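Local coordinates for delta-1-pyrroline-5-carboxylate dehydrogenase, mitochondrial (Mus musculus, PDB 4E3X), which catalyses the NAD+-dependent oxidation of L-glutamate gamma-semialdehyde to L-glutamate in mitochondria, the second step in the breakdown of proline, at residues H321-H324 with S325-V329; A340-G344 with G345-S349; E441-K445 with E446-G450. All coordinates share one frame; numbering follows the deposited sequence. Where two conformers were deposited one is given.

Contact 1: residues H321-H324 with S325-V329; sequences HFVH and SSADV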
ATOM      1  N   HIS B 321     -14.752 -25.224  -3.525  1.00  9.30           N
ATOM      2  CA  HIS B 321     -14.432 -26.321  -2.616  1.00  9.39           C
ATOM      3  C   HIS B 321     -13.910 -27.457  -3.492  1.00  9.04           C
ATOM      4  O   HIS B 321     -14.637 -27.957  -4.354  1.00 10.40           O
ATOM      5  CB  HIS B 321     -15.661 -26.806  -1.827  1.00  9.40           C
ATOM      6  CG  HIS B 321     -16.026 -25.945  -0.650  1.00  9.50           C
ATOM      7  ND1 HIS B 321     -17.002 -26.304   0.256  1.00  9.38           N
ATOM      8  CD2 HIS B 321     -15.567 -24.735  -0.240  1.00  9.03           C
ATOM      9  CE1 HIS B 321     -17.120 -25.364   1.178  1.00  9.00           C
ATOM     10  NE2 HIS B 321     -16.255 -24.400   0.904  1.00  9.74           N
ATOM     11  N   PHE B 322     -12.659 -27.850  -3.280  1.00  8.71           N
ATOM     12  CA  PHE B 322     -12.059 -28.954  -4.020  1.00  9.12           C
ATOM     13  C   PHE B 322     -11.989 -30.173  -3.111  1.00  8.86           C
ATOM     14  O   PHE B 322     -11.409 -30.118  -2.035  1.00  9.94           O
ATOM     15  CB  PHE B 322     -10.655 -28.603  -4.533  1.00  9.26           C
ATOM     16  CG  PHE B 322      -9.984 -29.749  -5.240  1.00 10.19           C
ATOM     17  CD1 PHE B 322     -10.180 -29.953  -6.598  1.00 11.77           C
ATOM     18  CD2 PHE B 322      -9.197 -30.651  -4.537  1.00 11.92           C
ATOM     19  CE1 PHE B 322      -9.581 -31.028  -7.252  1.00 13.51           C
ATOM     20  CE2 PHE B 322      -8.603 -31.723  -5.178  1.00 12.96           C
ATOM     21  CZ  PHE B 322      -8.792 -31.906  -6.538  1.00 13.40           C
ATOM     22  N   VAL B 323     -12.562 -31.278  -3.572  1.00  9.24           N
ATOM     23  CA  VAL B 323     -12.619 -32.494  -2.782  1.00 10.49           C
ATOM     24  C   VAL B 323     -11.678 -33.539  -3.370  1.00  9.98           C
ATOM     25  O   VAL B 323     -11.712 -33.807  -4.572  1.00 10.25           O
ATOM     26  CB  VAL B 323     -14.053 -33.060  -2.765  1.00 11.29           C
ATOM     27  CG1 VAL B 323     -14.108 -34.356  -1.982  1.00 12.17           C
ATOM     28  CG2 VAL B 323     -15.018 -32.046  -2.176  1.00 11.99           C
ATOM     29  N   HIS B 324     -10.816 -34.091  -2.521  1.00 10.11           N
ATOM     30  CA  HIS B 324      -9.972 -35.220  -2.885  1.00 11.18           C
ATOM     31  C   HIS B 324     -10.639 -36.498  -2.377  1.00 11.34           C
ATOM     32  O   HIS B 324     -11.459 -36.458  -1.454  1.00 11.78           O
ATOM     33  CB  HIS B 324      -8.574 -35.072  -2.278  1.00 12.20           C
ATOM     34  CG  HIS B 324      -7.649 -36.201  -2.612  1.00 12.51           C
ATOM     35  ND1 HIS B 324      -7.324 -37.188  -1.707  1.00 12.36           N
ATOM     36  CD2 HIS B 324      -6.985 -36.504  -3.754  1.00 12.59           C
ATOM     37  CE1 HIS B 324      -6.505 -38.054  -2.277  1.00 13.36           C
ATOM     38  NE2 HIS B 324      -6.280 -37.660  -3.517  1.00 13.25           N
ATOM     39  N   SER B 325     -10.294 -37.633  -2.970  1.00 11.75           N
ATOM     40  CA  SER B 325     -10.931 -38.896  -2.603  1.00 11.89           C
ATOM     41  C   SER B 325     -10.753 -39.283  -1.125  1.00 12.34           C
ATOM     42  O   SER B 325     -11.513 -40.092  -0.593  1.00 13.88           O
ATOM     43  CB  SER B 325     -10.415 -40.015  -3.506  1.00 12.30           C
ATOM     44  OG  SER B 325      -9.026 -40.201  -3.312  1.00 13.19           O
ATOM     45  N   SER B 326      -9.754 -38.702  -0.470  1.00 11.60           N
ATOM     46  CA  SER B 326      -9.467 -38.995   0.934  1.00 11.96           C
ATOM     47  C   SER B 326     -10.273 -38.105   1.894  1.00 13.55           C
ATOM     48  O   SER B 326     -10.064 -38.157   3.105  1.00 15.18           O
ATOM     49  CB  SER B 326      -7.969 -38.813   1.212  1.00 12.44           C
ATOM     50  OG  SER B 326      -7.602 -37.445   1.103  1.00 12.73           O
ATOM     51  N   ALA B 327     -11.178 -37.289   1.356  1.00 12.68           N
ATOM     52  CA  ALA B 327     -11.967 -36.349   2.161  1.00 11.78           C
ATOM     53  C   ALA B 327     -12.908 -37.034   3.141  1.00 12.43           C
ATOM     54  O   ALA B 327     -13.388 -38.145   2.902  1.00 13.63           O
ATOM     55  CB  ALA B 327     -12.772 -35.423   1.256  1.00 11.18           C
ATOM     56  N   ASP B 328     -13.182 -36.347   4.244  1.00 13.51           N
ATOM     57  CA  ASP B 328     -14.256 -36.738   5.138  1.00 14.76           C
ATOM     58  C   ASP B 328     -15.573 -36.305   4.506  1.00 13.60           C
ATOM     59  O   ASP B 328     -15.849 -35.106   4.355  1.00 13.89           O
ATOM     60  CB  ASP B 328     -14.069 -36.091   6.506  1.00 16.13           C
ATOM     61  CG  ASP B 328     -15.076 -36.576   7.514  1.00 19.39           C
ATOM     62  OD1 ASP B 328     -16.054 -35.843   7.777  1.00 20.67           O
ATOM     63  OD2 ASP B 328     -14.892 -37.697   8.033  1.00 21.52           O
ATOM     64  N   VAL B 329     -16.377 -37.288   4.117  1.00 13.53           N
ATOM     65  CA  VAL B 329     -17.592 -37.029   3.357  1.00 13.90           C
ATOM     66  C   VAL B 329     -18.574 -36.103   4.073  1.00 13.35           C
ATOM     67  O   VAL B 329     -19.072 -35.146   3.486  1.00 13.01           O
ATOM     68  CB  VAL B 329     -18.296 -38.347   2.959  1.00 15.55           C
ATOM     69  CG1 VAL B 329     -19.690 -38.063   2.412  1.00 16.58           C
ATOM     70  CG2 VAL B 329     -17.454 -39.112   1.943  1.00 16.78           C
TER
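H324 and A327 are the first and last residues of a type I beta turn that follows strand 319-323 and leads the chain toward helix 329-341, a beta-to-alpha connection of the aldehyde dehydrogenase fold. The turn is closed in the usual way, by A327 N donating to H324 O at 2.9 Å, although the donor stands well above the plane of the carbonyl (47°) rather than in it.

The side chain of H324 folds back along the same turn. CG lies anti to the backbone N (chi1 -180°), beside the carbonyl carbon, which swings the ring forward until S325 comes to its face and S326 to its edge. Its CB is 3.2 Å from S325 N. CG is nearer still, 3.0 Å from S325 N, and this nitrogen lies over one face of the imidazole. On the same face, but displaced toward the rim, S325 OG is 3.5 Å from CE1 and little farther from NE2. ND1 at the ring edge reaches S326 OG, 2.8 Å away near the ring plane; either group could supply the proton. Histidine fits because it offers a flat face to S325 and a polar edge to S326, while the short serine places its hydroxyl beside that edge. S326 OG has a second partner in Q485 N, which joins the turn to the neighbouring loop.

On the inner side the turn is apolar. V323, the last strand residue, and A327 both rest on V332 of helix 329-341, whose N-cap is D328. A methyl suffices at A327, since the backbone already lies close by: its CB is 3.2 Å from H324 O and meets V323 CG1 at 3.7 Å.

Contact 2: residues A340-G344 with G345-S349; sequences AFEYG and GQKCS. With PRO (proline), chain K.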
ATOM      1  N   ALA B 340     -22.184 -22.525   0.527  1.00  9.14           N
ATOM      2  CA  ALA B 340     -22.930 -22.160  -0.670  1.00  8.65           C
ATOM      3  C   ALA B 340     -24.229 -21.417  -0.384  1.00  9.57           C
ATOM      4  O   ALA B 340     -24.642 -20.567  -1.178  1.00  9.44           O
ATOM      5  CB  ALA B 340     -23.223 -23.391  -1.510  1.00  9.20           C
ATOM      6  N   PHE B 341     -24.885 -21.749   0.723  1.00  9.71           N
ATOM      7  CA  PHE B 341     -26.266 -21.314   0.914  1.00  9.84           C
ATOM      8  C   PHE B 341     -26.549 -20.392   2.101  1.00 10.25           C
ATOM      9  O   PHE B 341     -27.598 -19.755   2.129  1.00 11.16           O
ATOM     10  CB  PHE B 341     -27.191 -22.539   0.990  1.00 10.24           C
ATOM     11  CG  PHE B 341     -27.153 -23.414  -0.235  1.00 10.86           C
ATOM     12  CD1 PHE B 341     -27.123 -22.854  -1.503  1.00 11.16           C
ATOM     13  CD2 PHE B 341     -27.149 -24.796  -0.119  1.00 10.98           C
ATOM     14  CE1 PHE B 341     -27.085 -23.654  -2.637  1.00 11.58           C
ATOM     15  CE2 PHE B 341     -27.116 -25.604  -1.247  1.00 12.60           C
ATOM     16  CZ  PHE B 341     -27.087 -25.028  -2.504  1.00 12.01           C
ATOM     17  N   GLU B 342     -25.645 -20.306   3.074  1.00  9.63           N
ATOM     18  CA  GLU B 342     -25.859 -19.358   4.170  1.00  9.44           C
ATOM     19  C   GLU B 342     -25.961 -17.945   3.612  1.00  8.93           C
ATOM     20  O   GLU B 342     -25.251 -17.589   2.665  1.00  8.88           O
ATOM     21  CB  GLU B 342     -24.758 -19.456   5.227  1.00 11.93           C
ATOM     22  CG  GLU B 342     -24.902 -20.683   6.113  1.00 12.60           C
ATOM     23  CD  GLU B 342     -23.812 -20.797   7.158  1.00 14.57           C
ATOM     24  OE1 GLU B 342     -22.640 -20.495   6.853  1.00 13.16           O
ATOM     25  OE2 GLU B 342     -24.140 -21.185   8.298  1.00 17.83           O
ATOM     26  N   TYR B 343     -26.864 -17.157   4.191  1.00  9.20           N
ATOM     27  CA  TYR B 343     -27.207 -15.829   3.679  1.00  9.05           C
ATOM     28  C   TYR B 343     -27.491 -15.871   2.168  1.00  8.58           C
ATOM     29  O   TYR B 343     -27.189 -14.935   1.422  1.00  8.76           O
ATOM     30  CB  TYR B 343     -26.162 -14.760   4.070  1.00  8.66           C
ATOM     31  CG  TYR B 343     -26.634 -13.346   3.776  1.00  7.95           C
ATOM     32  CD1 TYR B 343     -27.926 -12.943   4.112  1.00  7.79           C
ATOM     33  CD2 TYR B 343     -25.798 -12.419   3.163  1.00  8.24           C
ATOM     34  CE1 TYR B 343     -28.379 -11.665   3.832  1.00  7.53           C
ATOM     35  CE2 TYR B 343     -26.245 -11.135   2.882  1.00  8.49           C
ATOM     36  CZ  TYR B 343     -27.532 -10.767   3.229  1.00  8.25           C
ATOM     37  OH  TYR B 343     -27.990  -9.498   2.947  1.00  8.77           O
ATOM     38  N   GLY B 344     -28.088 -16.976   1.722  1.00  9.37           N
ATOM     39  CA  GLY B 344     -28.435 -17.137   0.322  1.00 10.17           C
ATOM     40  C   GLY B 344     -27.263 -17.054  -0.641  1.00  9.32           C
ATOM     41  O   GLY B 344     -27.440 -16.641  -1.789  1.00  9.87           O
ATOM     42  N   GLY B 345     -26.070 -17.418  -0.173  1.00  8.88           N
ATOM     43  CA  GLY B 345     -24.875 -17.356  -1.000  1.00  8.61           C
ATOM     44  C   GLY B 345     -24.413 -15.940  -1.318  1.00  8.63           C
ATOM     45  O   GLY B 345     -23.568 -15.745  -2.195  1.00  8.76           O
ATOM     46  N   GLN B 346     -24.962 -14.953  -0.612  1.00  8.28           N
ATOM     47  CA  GLN B 346     -24.632 -13.553  -0.875  1.00  8.56           C
ATOM     48  C   GLN B 346     -23.384 -13.110  -0.126  1.00  9.16           C
ATOM     49  O   GLN B 346     -23.396 -12.121   0.619  1.00 10.12           O
ATOM     50  CB  GLN B 346     -25.817 -12.668  -0.511  1.00  8.54           C
ATOM     51  CG  GLN B 346     -27.084 -13.057  -1.247  1.00  9.35           C
ATOM     52  CD  GLN B 346     -28.253 -12.202  -0.821  1.00  9.26           C
ATOM     53  OE1 GLN B 346     -28.724 -11.353  -1.581  1.00 10.00           O
ATOM     54  NE2 GLN B 346     -28.714 -12.399   0.413  1.00 10.26           N
ATOM     55  N   LYS B 347     -22.300 -13.851  -0.322  1.00  9.20           N
ATOM     56  CA  LYS B 347     -21.035 -13.528   0.320  1.00  9.32           C
ATOM     57  C   LYS B 347     -19.936 -13.571  -0.717  1.00  9.13           C
ATOM     58  O   LYS B 347     -19.923 -14.448  -1.580  1.00  9.16           O
ATOM     59  CB  LYS B 347     -20.707 -14.529   1.424  1.00 10.03           C
ATOM     60  CG  LYS B 347     -21.735 -14.634   2.541  1.00 10.08           C
ATOM     61  CD  LYS B 347     -21.203 -15.509   3.666  1.00 10.26           C
ATOM     62  CE  LYS B 347     -22.194 -15.596   4.814  1.00  9.90           C
ATOM     63  NZ  LYS B 347     -21.658 -16.388   5.952  1.00 10.83           N
ATOM     64  N   CYS B 348     -18.997 -12.641  -0.624  1.00 10.88           N
ATOM     65  CA  CYS B 348     -17.842 -12.632  -1.512  0.59 11.87           C
ATOM     66  C   CYS B 348     -17.014 -13.893  -1.353  1.00  9.88           C
ATOM     67  O   CYS B 348     -16.222 -14.221  -2.225  1.00  9.95           O
ATOM     68  CB  CYS B 348     -16.955 -11.425  -1.225  0.59 15.63           C
ATOM     69  SG  CYS B 348     -17.760  -9.860  -1.510  0.59 19.86           S
ATOM     70  N   SER B 349     -17.211 -14.592  -0.229  1.00  9.40           N
ATOM     71  CA  SER B 349     -16.469 -15.803   0.120  1.00  9.36           C
ATOM     72  C   SER B 349     -17.229 -17.105  -0.152  1.00  7.70           C
ATOM     73  O   SER B 349     -16.672 -18.182   0.037  1.00  8.20           O
ATOM     74  CB  SER B 349     -16.126 -15.781   1.610  1.00 10.20           C
ATOM     75  OG  SER B 349     -17.314 -15.643   2.378  1.00 11.60           O
TER
HETATM   76  N   PRO K 603     -15.439 -12.015   5.674  1.00 21.92           N
HETATM   77  CA  PRO K 603     -16.613 -12.766   5.224  1.00 21.10           C
HETATM   78  C   PRO K 603     -16.343 -14.263   5.117  1.00 18.40           C
HETATM   79  O   PRO K 603     -15.201 -14.730   5.198  1.00 13.90           O
HETATM   80  CB  PRO K 603     -16.883 -12.171   3.844  1.00 22.31           C
HETATM   81  CG  PRO K 603     -16.485 -10.745   4.001  1.00 22.51           C
HETATM   82  CD  PRO K 603     -15.299 -10.740   4.947  1.00 22.45           C
HETATM   83  OXT PRO K 603     -17.281 -15.045   4.951  1.00 20.09           O
HETATM   84  O   HOH W   1     -21.402 -19.112   4.983  1.00 11.13           O
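Q346 lays the NE2 end of its amide over the face of the Y343 ring, 3.4 Å above its centre, the two planes tilted 43° apart. The same NE2 donates to Y343 O at 3.1 Å, in line with its own amide plane. Q346 N also donates to Y343 O, from the opposite face of the carbonyl, so one oxygen is gripped by two N-H groups of a single glutamine. CG of Y343 is anti to its backbone nitrogen (chi1 -169°), which turns the ring forward over that amide. The far ends are held elsewhere, Q346 OE1 by I392 N and Y343 OH by Q151 O. A leucine in place of Y343 would probably strip the Q346 amide of its aromatic cover and leave Q151 O without its hydroxyl partner.

These residues form the loop from helix 329-341 to the aldehyde dehydrogenase nucleophile, C348, with an inverse gamma turn centred on Q346. Glycine suits the place of G345: its phi is positive, and a CB there would clash with A340 O, only 2.7 Å away. Its N-H closes back on E342 O at 3.0 Å.

K347, whose NZ also bonds Q157, reaches E342 OE1 through a water 2.9 Å from NZ; E342 OE2 meets Y559 of the second subunit. Beyond C348, S349 OG donates to OXT of the bound proline at 2.6 Å.

Contact 3: residues E441-K445 with E446-G450; sequences EPIMK and EEIFG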
ATOM      1  N   GLU B 441     -17.726 -23.900 -18.145  1.00 15.49           N
ATOM      2  CA  GLU B 441     -19.025 -23.286 -18.435  1.00 15.79           C
ATOM      3  C   GLU B 441     -19.062 -21.892 -17.812  1.00 15.58           C
ATOM      4  O   GLU B 441     -18.458 -21.673 -16.762  1.00 14.84           O
ATOM      5  CB  GLU B 441     -20.158 -24.136 -17.844  1.00 16.94           C
ATOM      6  CG  GLU B 441     -21.355 -24.377 -18.770  1.00 17.85           C
ATOM      7  CD  GLU B 441     -22.416 -23.281 -18.724  1.00 18.87           C
ATOM      8  OE1 GLU B 441     -22.417 -22.452 -17.784  1.00 17.89           O
ATOM      9  OE2 GLU B 441     -23.265 -23.259 -19.644  1.00 20.55           O
ATOM     10  N   PRO B 442     -19.754 -20.940 -18.458  1.00 15.46           N
ATOM     11  CA  PRO B 442     -19.875 -19.603 -17.861  1.00 15.79           C
ATOM     12  C   PRO B 442     -20.345 -19.595 -16.400  1.00 14.54           C
ATOM     13  O   PRO B 442     -19.895 -18.745 -15.633  1.00 15.73           O
ATOM     14  CB  PRO B 442     -20.903 -18.917 -18.759  1.00 17.75           C
ATOM     15  CG  PRO B 442     -20.670 -19.536 -20.096  1.00 18.66           C
ATOM     16  CD  PRO B 442     -20.288 -20.974 -19.833  1.00 17.64           C
ATOM     17  N   ILE B 443     -21.208 -20.528 -16.012  1.00 13.61           N
ATOM     18  CA  ILE B 443     -21.691 -20.555 -14.634  1.00 13.16           C
ATOM     19  C   ILE B 443     -20.582 -20.933 -13.639  1.00 13.03           C
ATOM     20  O   ILE B 443     -20.710 -20.690 -12.435  1.00 13.42           O
ATOM     21  CB  ILE B 443     -22.924 -21.484 -14.468  1.00 12.50           C
ATOM     22  CG1 ILE B 443     -23.742 -21.075 -13.239  1.00 12.76           C
ATOM     23  CG2 ILE B 443     -22.497 -22.953 -14.399  1.00 12.80           C
ATOM     24  CD1 ILE B 443     -25.041 -21.838 -13.101  1.00 13.68           C
ATOM     25  N   MET B 444     -19.494 -21.504 -14.151  1.00 13.44           N
ATOM     26  CA  MET B 444     -18.328 -21.820 -13.327  1.00 12.85           C
ATOM     27  C   MET B 444     -17.400 -20.615 -13.163  1.00 12.53           C
ATOM     28  O   MET B 444     -16.446 -20.665 -12.383  1.00 13.35           O
ATOM     29  CB  MET B 444     -17.541 -22.991 -13.936  1.00 14.25           C
ATOM     30  CG  MET B 444     -18.278 -24.328 -13.944  1.00 14.92           C
ATOM     31  SD  MET B 444     -18.325 -25.138 -12.331  1.00 16.34           S
ATOM     32  CE  MET B 444     -16.602 -25.577 -12.097  1.00 15.97           C
ATOM     33  N   LYS B 445     -17.681 -19.540 -13.901  1.00 13.17           N
ATOM     34  CA  LYS B 445     -16.775 -18.390 -13.971  1.00 14.70           C
ATOM     35  C   LYS B 445     -17.341 -17.113 -13.354  1.00 13.98           C
ATOM     36  O   LYS B 445     -16.607 -16.324 -12.767  1.00 14.90           O
ATOM     37  CB  LYS B 445     -16.406 -18.098 -15.427  1.00 15.68           C
ATOM     38  CG  LYS B 445     -15.533 -19.148 -16.098  1.00 17.41           C
ATOM     39  CD  LYS B 445     -15.376 -18.839 -17.583  1.00 19.61           C
ATOM     40  CE  LYS B 445     -14.476 -19.840 -18.284  1.00 22.36           C
ATOM     41  NZ  LYS B 445     -13.036 -19.569 -18.020  1.00 24.46           N
ATOM     42  N   GLU B 446     -18.644 -16.901 -13.500  1.00 13.80           N
ATOM     43  CA  GLU B 446     -19.239 -15.618 -13.141  1.00 14.11           C
ATOM     44  C   GLU B 446     -19.875 -15.617 -11.753  1.00 12.15           C
ATOM     45  O   GLU B 446     -20.581 -16.557 -11.378  1.00 12.57           O
ATOM     46  CB  GLU B 446     -20.243 -15.182 -14.212  1.00 16.85           C
ATOM     47  CG  GLU B 446     -19.622 -15.113 -15.599  1.00 20.50           C
ATOM     48  CD  GLU B 446     -20.603 -14.687 -16.668  1.00 25.01           C
ATOM     49  OE1 GLU B 446     -21.363 -13.723 -16.432  1.00 26.60           O
ATOM     50  OE2 GLU B 446     -20.613 -15.320 -17.745  1.00 27.93           O
ATOM     51  N   GLU B 447     -19.621 -14.552 -10.998  1.00 12.27           N
ATOM     52  CA  GLU B 447     -20.139 -14.433  -9.639  1.00 12.11           C
ATOM     53  C   GLU B 447     -21.636 -14.125  -9.651  1.00 13.52           C
ATOM     54  O   GLU B 447     -22.067 -13.086 -10.151  1.00 16.24           O
ATOM     55  CB  GLU B 447     -19.371 -13.366  -8.850  1.00 12.56           C
ATOM     56  CG  GLU B 447     -19.755 -13.303  -7.372  1.00 12.87           C
ATOM     57  CD  GLU B 447     -19.001 -12.229  -6.598  1.00 13.50           C
ATOM     58  OE1 GLU B 447     -18.889 -11.095  -7.111  1.00 16.40           O
ATOM     59  OE2 GLU B 447     -18.518 -12.532  -5.480  1.00 12.13           O
ATOM     60  N   ILE B 448     -22.425 -15.038  -9.097  1.00 11.76           N
ATOM     61  CA  ILE B 448     -23.876 -14.914  -9.096  1.00 11.40           C
ATOM     62  C   ILE B 448     -24.410 -14.183  -7.861  1.00 11.32           C
ATOM     63  O   ILE B 448     -25.380 -13.428  -7.955  1.00 11.81           O
ATOM     64  CB  ILE B 448     -24.534 -16.299  -9.228  1.00 11.38           C
ATOM     65  CG1 ILE B 448     -24.134 -16.945 -10.557  1.00 13.03           C
ATOM     66  CG2 ILE B 448     -26.050 -16.196  -9.119  1.00 12.08           C
ATOM     67  CD1 ILE B 448     -24.578 -18.377 -10.694  1.00 14.80           C
ATOM     68  N   PHE B 449     -23.779 -14.403  -6.710  1.00 10.87           N
ATOM     69  CA  PHE B 449     -24.237 -13.798  -5.454  1.00 10.84           C
ATOM     70  C   PHE B 449     -25.665 -14.245  -5.133  1.00 11.14           C
ATOM     71  O   PHE B 449     -26.546 -13.446  -4.817  1.00 12.29           O
ATOM     72  CB  PHE B 449     -24.092 -12.263  -5.474  1.00 10.98           C
ATOM     73  CG  PHE B 449     -23.174 -11.729  -4.410  1.00 10.99           C
ATOM     74  CD1 PHE B 449     -23.660 -10.905  -3.408  1.00 12.11           C
ATOM     75  CD2 PHE B 449     -21.832 -12.069  -4.402  1.00 11.35           C
ATOM     76  CE1 PHE B 449     -22.815 -10.416  -2.422  1.00 12.95           C
ATOM     77  CE2 PHE B 449     -20.981 -11.582  -3.427  1.00 12.09           C
ATOM     78  CZ  PHE B 449     -21.473 -10.756  -2.433  1.00 12.98           C
ATOM     79  N   GLY B 450     -25.874 -15.552  -5.225  1.00 10.37           N
ATOM     80  CA  GLY B 450     -27.153 -16.165  -4.921  1.00 10.20           C
ATOM     81  C   GLY B 450     -26.919 -17.602  -4.502  1.00  9.83           C
ATOM     82  O   GLY B 450     -25.785 -18.069  -4.522  1.00  9.82           O
TER
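I443, in the turn, and I448, just beyond it, make the tightly packed side of the contact, where I443 CG1 and I448 CD1 lie 3.8 Å apart and the two branched chains meet at an angle. I443 turns CG1 anti to its backbone nitrogen (chi1 -157°), while I448 stretches its CG1-CD1 arm to the meeting point. Both also pack on W403 of helix 394-409, and I443 on T454 of strand 452-458, so aliphatic residues suit these buried places.

The backbone beside them is compact. Residues 442-444 have helical torsions, and P442 O accepts twice: from K445 N at 2.9 Å, and from E446 N at 3.1 Å, the latter almost straight out from the oxygen (C=O...N angle 173°). E441 OE1 receives I443 N at 2.9 Å and is also bonded by H406; P442, with no N-H to satisfy, suits the first position of the turn.

This single turn leads into the glutamate-isoleucine-phenylalanine-glycine segment of the aldehyde dehydrogenases, in which E447 is an NAD+-binding residue. The extended E447 side chain reaches G317 N through OE2. K318, just before strand 319-323, bonds both I443 O and E446 O through NZ, holding this loop to the start of that strand.

The outer side is looser. P442 and E446 are exposed, and their side chains merely brush, P442 CB lying 3.7 Å from E446 OE2. A charged glutamate is at home there, its CG 3.6 Å from P442 O. K445, partly exposed, directs its chain away from this pair and bends at its end to bring NZ to T473 O.

How the contacts relate
The three contacts follow one another along the chain, each a short local turn, and none encloses or crosses another. Contact 1 turns strand 319-323 into helix 329-341; contact 2 takes over where that helix ends and leads to strand 351-357. As the two strands are parallel neighbours, these turns are the two corners of a beta-alpha-beta crossover, their centres about 21 Å apart. Contact 3 lies much later, in the connection between strands 428-436 and 452-458, which are likewise parallel neighbours in the same sheet. Contacts 2 and 3 touch: the ring of F449 packs against the backbone of Q346, K347 and C348, bringing the cofactor-binding segment up to the nucleophile loop.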